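Local coordinates for protein polyhedrin (Simulium ubiquitum cypovirus, PDB 5A9A) that forms the crystalline matrix of cypovirus polyhedra, the insect-virus occlusion bodies that probably shelter virus particles, and binds UTP in these crystals, at residues P73-R78 against L99-V104. Residues are numbered along the deposited sequence; the frame is centred on the assembly and turned at random.
Sequences PAHSNR and LFEYPV. With UTP (uridine 5'-triphosphate), chain B.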
ATOM      1  N   PRO A  73      12.738   9.577  16.628  1.00 44.35           N
ATOM      2  CA  PRO A  73      13.745   8.659  17.171  1.00 48.79           C
ATOM      3  C   PRO A  73      13.970   8.836  18.674  1.00 40.22           C
ATOM      4  O   PRO A  73      14.175   7.848  19.378  1.00 43.70           O
ATOM      5  CB  PRO A  73      15.018   9.019  16.385  1.00 48.24           C
ATOM      6  CG  PRO A  73      14.702  10.289  15.641  1.00 45.77           C
ATOM      7  CD  PRO A  73      13.229  10.279  15.433  1.00 43.65           C
ATOM      8  N   ALA A  74      13.928  10.075  19.155  1.00 39.40           N
ATOM      9  CA  ALA A  74      14.154  10.350  20.573  1.00 42.80           C
ATOM     10  C   ALA A  74      13.081   9.712  21.455  1.00 46.17           C
ATOM     11  O   ALA A  74      13.311   9.458  22.638  1.00 42.75           O
ATOM     12  CB  ALA A  74      14.210  11.853  20.821  1.00 40.82           C
ATOM     13  N   HIS A  75      11.909   9.458  20.880  1.00 43.04           N
ATOM     14  CA  HIS A  75      10.791   8.912  21.642  1.00 39.84           C
ATOM     15  C   HIS A  75      10.412   7.509  21.172  1.00 37.17           C
ATOM     16  O   HIS A  75       9.364   6.986  21.548  1.00 30.82           O
ATOM     17  CB  HIS A  75       9.577   9.837  21.528  1.00 43.29           C
ATOM     18  CG  HIS A  75       9.871  11.264  21.875  1.00 49.41           C
ATOM     19  ND1 HIS A  75       9.890  12.271  20.933  1.00 48.97           N
ATOM     20  CD2 HIS A  75      10.161  11.852  23.059  1.00 48.36           C
ATOM     21  CE1 HIS A  75      10.178  13.417  21.523  1.00 52.72           C
ATOM     22  NE2 HIS A  75      10.348  13.190  22.813  1.00 55.23           N
ATOM     23  N   SER A  76      11.269   6.901  20.358  1.00 37.57           N
ATOM     24  CA  SER A  76      10.977   5.593  19.778  1.00 34.32           C
ATOM     25  C   SER A  76      10.860   4.509  20.847  1.00 31.97           C
ATOM     26  O   SER A  76       9.981   3.650  20.778  1.00 29.59           O
ATOM     27  CB  SER A  76      12.049   5.207  18.753  1.00 39.51           C
ATOM     28  OG  SER A  76      13.289   4.903  19.371  1.00 51.45           O
ATOM     29  N   ASN A  77      11.744   4.554  21.839  1.00 31.95           N
ATOM     30  CA  ASN A  77      11.759   3.542  22.889  1.00 31.33           C
ATOM     31  C   ASN A  77      10.499   3.636  23.742  1.00 31.31           C
ATOM     32  O   ASN A  77       9.853   2.628  24.034  1.00 22.37           O
ATOM     33  CB  ASN A  77      13.000   3.701  23.767  1.00 36.41           C
ATOM     34  CG  ASN A  77      13.509   2.375  24.299  1.00 45.23           C
ATOM     35  OD1 ASN A  77      14.276   1.680  23.628  1.00 36.98           O
ATOM     36  ND2 ASN A  77      13.088   2.015  25.507  1.00 46.40           N
ATOM     37  N   ARG A  78      10.158   4.858  24.139  1.00 24.38           N
ATOM     38  CA  ARG A  78       8.940   5.105  24.894  1.00 24.70           C
ATOM     39  C   ARG A  78       7.721   4.589  24.138  1.00 22.37           C
ATOM     40  O   ARG A  78       6.836   3.960  24.717  1.00 20.31           O
ATOM     41  CB  ARG A  78       8.776   6.602  25.162  1.00 28.51           C
ATOM     42  CG  ARG A  78       7.462   6.964  25.836  1.00 29.54           C
ATOM     43  CD  ARG A  78       7.363   8.457  26.096  1.00 33.18           C
ATOM     44  NE  ARG A  78       8.540   8.965  26.796  1.00 38.41           N
ATOM     45  CZ  ARG A  78       8.760   8.819  28.098  1.00 39.51           C
ATOM     46  NH1 ARG A  78       7.887   8.170  28.858  1.00 36.52           N
ATOM     47  NH2 ARG A  78       9.862   9.318  28.643  1.00 45.48           N
ATOM     48  N   LEU A  99      -0.005   8.236  26.792  1.00 17.05           N
ATOM     49  CA  LEU A  99       1.043   8.926  26.057  1.00 19.34           C
ATOM     50  C   LEU A  99       0.607  10.356  25.760  1.00 22.19           C
ATOM     51  O   LEU A  99      -0.548  10.600  25.409  1.00 19.05           O
ATOM     52  CB  LEU A  99       1.333   8.223  24.729  1.00 19.02           C
ATOM     53  CG  LEU A  99       2.087   6.893  24.730  1.00 20.44           C
ATOM     54  CD1 LEU A  99       2.281   6.430  23.293  1.00 19.38           C
ATOM     55  CD2 LEU A  99       3.427   7.008  25.434  1.00 21.65           C
ATOM     56  N   PHE A 100       1.532  11.297  25.908  1.00 21.95           N
ATOM     57  CA  PHE A 100       1.306  12.663  25.460  1.00 22.80           C
ATOM     58  C   PHE A 100       0.905  12.692  23.983  1.00 20.50           C
ATOM     59  O   PHE A 100       0.113  13.538  23.569  1.00 18.35           O
ATOM     60  CB  PHE A 100       2.573  13.504  25.656  1.00 24.80           C
ATOM     61  CG  PHE A 100       2.850  13.875  27.090  1.00 25.03           C
ATOM     62  CD1 PHE A 100       1.829  13.948  28.024  1.00 21.98           C
ATOM     63  CD2 PHE A 100       4.142  14.160  27.498  1.00 29.15           C
ATOM     64  CE1 PHE A 100       2.095  14.294  29.339  1.00 19.84           C
ATOM     65  CE2 PHE A 100       4.413  14.508  28.812  1.00 26.74           C
ATOM     66  CZ  PHE A 100       3.388  14.574  29.731  1.00 21.61           C
ATOM     67  N   GLU A 101       1.445  11.766  23.194  1.00 18.55           N
ATOM     68  CA  GLU A 101       1.317  11.838  21.737  1.00 20.30           C
ATOM     69  C   GLU A 101       0.193  11.003  21.122  1.00 18.36           C
ATOM     70  O   GLU A 101       0.099  10.904  19.896  1.00 16.43           O
ATOM     71  CB  GLU A 101       2.631  11.443  21.064  1.00 22.35           C
ATOM     72  CG  GLU A 101       3.729  12.482  21.189  1.00 29.69           C
ATOM     73  CD  GLU A 101       4.785  12.339  20.111  1.00 34.79           C
ATOM     74  OE1 GLU A 101       4.555  11.575  19.148  1.00 35.65           O
ATOM     75  OE2 GLU A 101       5.844  12.991  20.224  1.00 35.46           O
ATOM     76  N   TYR A 102      -0.650  10.392  21.944  1.00 16.96           N
ATOM     77  CA  TYR A 102      -1.803   9.689  21.398  1.00 17.28           C
ATOM     78  C   TYR A 102      -2.980  10.660  21.330  1.00 16.92           C
ATOM     79  O   TYR A 102      -3.244  11.383  22.286  1.00 17.48           O
ATOM     80  CB  TYR A 102      -2.160   8.456  22.230  1.00 18.83           C
ATOM     81  CG  TYR A 102      -3.255   7.626  21.603  1.00 20.84           C
ATOM     82  CD1 TYR A 102      -4.588   7.977  21.750  1.00 20.21           C
ATOM     83  CD2 TYR A 102      -2.955   6.498  20.850  1.00 19.06           C
ATOM     84  CE1 TYR A 102      -5.589   7.234  21.171  1.00 21.48           C
ATOM     85  CE2 TYR A 102      -3.954   5.743  20.269  1.00 18.16           C
ATOM     86  CZ  TYR A 102      -5.270   6.119  20.434  1.00 18.44           C
ATOM     87  OH  TYR A 102      -6.277   5.381  19.865  1.00 19.29           O
ATOM     88  N   PRO A 103      -3.685  10.685  20.189  1.00 17.49           N
ATOM     89  CA  PRO A 103      -4.710  11.712  19.961  1.00 17.79           C
ATOM     90  C   PRO A 103      -5.918  11.587  20.885  1.00 17.13           C
ATOM     91  O   PRO A 103      -6.147  10.533  21.475  1.00 17.15           O
ATOM     92  CB  PRO A 103      -5.123  11.473  18.505  1.00 17.44           C
ATOM     93  CG  PRO A 103      -4.843  10.035  18.270  1.00 18.72           C
ATOM     94  CD  PRO A 103      -3.608   9.728  19.072  1.00 18.10           C
ATOM     95  N   VAL A 104      -6.681  12.669  21.001  1.00 17.36           N
ATOM     96  CA  VAL A 104      -7.868  12.693  21.850  1.00 17.67           C
ATOM     97  C   VAL A 104      -9.151  12.633  21.027  1.00 18.81           C
ATOM     98  O   VAL A 104     -10.237  12.438  21.574  1.00 18.90           O
ATOM     99  CB  VAL A 104      -7.912  13.962  22.732  1.00 20.80           C
ATOM    100  CG1 VAL A 104      -6.849  13.896  23.817  1.00 21.14           C
ATOM    101  CG2 VAL A 104      -7.750  15.220  21.884  1.00 23.64           C
TER
HETATM  102  PA  UTP B1245      10.761  12.461  31.399  1.00 69.07           P
HETATM  103  O1A UTP B1245       9.832  12.073  32.522  1.00 50.82           O
HETATM  104  O2A UTP B1245      10.968  13.916  31.053  1.00 52.36           O
HETATM  105  O3A UTP B1245      12.200  11.789  31.664  1.00 54.39           O
HETATM  106  O5' UTP B1245      10.266  11.719  30.062  1.00 55.90           O
HETATM  107  PB  UTP B1245      12.353  10.356  32.381  1.00 64.62           P
HETATM  108  O1B UTP B1245      13.689   9.788  31.973  1.00 55.51           O
HETATM  109  O2B UTP B1245      12.015  10.521  33.841  1.00 56.76           O
HETATM  110  O3B UTP B1245      11.215   9.444  31.698  1.00 56.20           O
HETATM  111  PG  UTP B1245      10.415   8.328  32.541  1.00 59.07           P
HETATM  112  O1G UTP B1245      11.169   8.256  33.844  1.00 52.01           O
HETATM  113  O2G UTP B1245      10.506   7.084  31.698  1.00 45.17           O
HETATM  114  O3G UTP B1245       9.028   8.912  32.636  1.00 50.30           O
HETATM  115  C5' UTP B1245       9.716  12.457  28.974  1.00 46.42           C
HETATM  116  C4' UTP B1245       8.203  12.536  29.124  1.00 47.62           C
HETATM  117  O4' UTP B1245       7.548  12.613  27.856  1.00 46.30           O
HETATM  118  C1' UTP B1245       6.238  12.067  28.002  1.00 39.32           C
HETATM  119  C2' UTP B1245       6.356  10.973  29.054  1.00 40.95           C
HETATM  120  O2' UTP B1245       5.233  10.961  29.941  1.00 35.01           O
HETATM  121  C3' UTP B1245       7.626  11.312  29.818  1.00 44.40           C
HETATM  122  O3' UTP B1245       7.328  11.611  31.181  1.00 41.97           O
HETATM  123  N1  UTP B1245       5.717  11.588  26.719  1.00 41.29           N
HETATM  124  C6  UTP B1245       6.269  12.009  25.579  1.00 41.92           C
HETATM  125  C2  UTP B1245       4.617  10.709  26.679  1.00 31.84           C
HETATM  126  O2  UTP B1245       4.094  10.321  27.739  1.00 35.66           O
HETATM  127  N3  UTP B1245       4.132  10.284  25.509  1.00 40.45           N
HETATM  128  C4  UTP B1245       4.676  10.692  24.355  1.00 38.49           C
HETATM  129  O4  UTP B1245       4.212  10.289  23.267  1.00 28.38           O
HETATM  130  C5  UTP B1245       5.758  11.565  24.368  1.00 43.61           C
HETATM  131  O   HOH W   1       8.126  12.460  18.818  1.00 40.08           O
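Arg78 and Leu99 touch at a single pair of carbons, and His75 meets Glu101 through a water; the uracil and ribose of UTP lie between the two segments. The site is a nucleotide pocket of the polyhedrin fold. It lies between the start of helix 76-87 and a type I beta turn running from Leu99 to Tyr102. His75 is the N-cap residue of that helix. Its ND1 is 4.2 Å from Glu101 OE2, too far for a direct bond. One water bridges the gap, 2.8 Å from His75 ND1 and donating to Glu101 OE2 at 2.7 Å. The imidazole and carboxylate planes are 63° apart, and the oxygen approaches the ring obliquely. The other carboxylate oxygen, Glu101 OE1, accepts from the backbone N of Met70 and Asp71, which, with the water on Glu101 OE2, probably helps fix the rotation of the carboxylate.

Arg78 CG lies 4.1 Å from Leu99 CD2; the two side chains run alongside each other, pointing opposite ways. The Arg78 chain is extended through CD and then bends at chi3 (-52°). This bend lays one guanidinium face against the ribose, while UTP O3B lies at its edge, in plane. Arg78 NH2 gives O3B a weak bond of 3.3 Å. Such a cation would probably offset some of the triphosphate charge. His79 and His96 also hydrogen-bond to the nucleotide.

The beta turn lines the uracil end. Phe100 has its ring against the base and ribose, with UTP O2 above one face, toward the rim. Leu99 CD2 sits 3.4 Å from UTP N3. Glu101 N makes a weak hydrogen bond to UTP O4, 3.1 Å long and bent to 130° at the hydrogen.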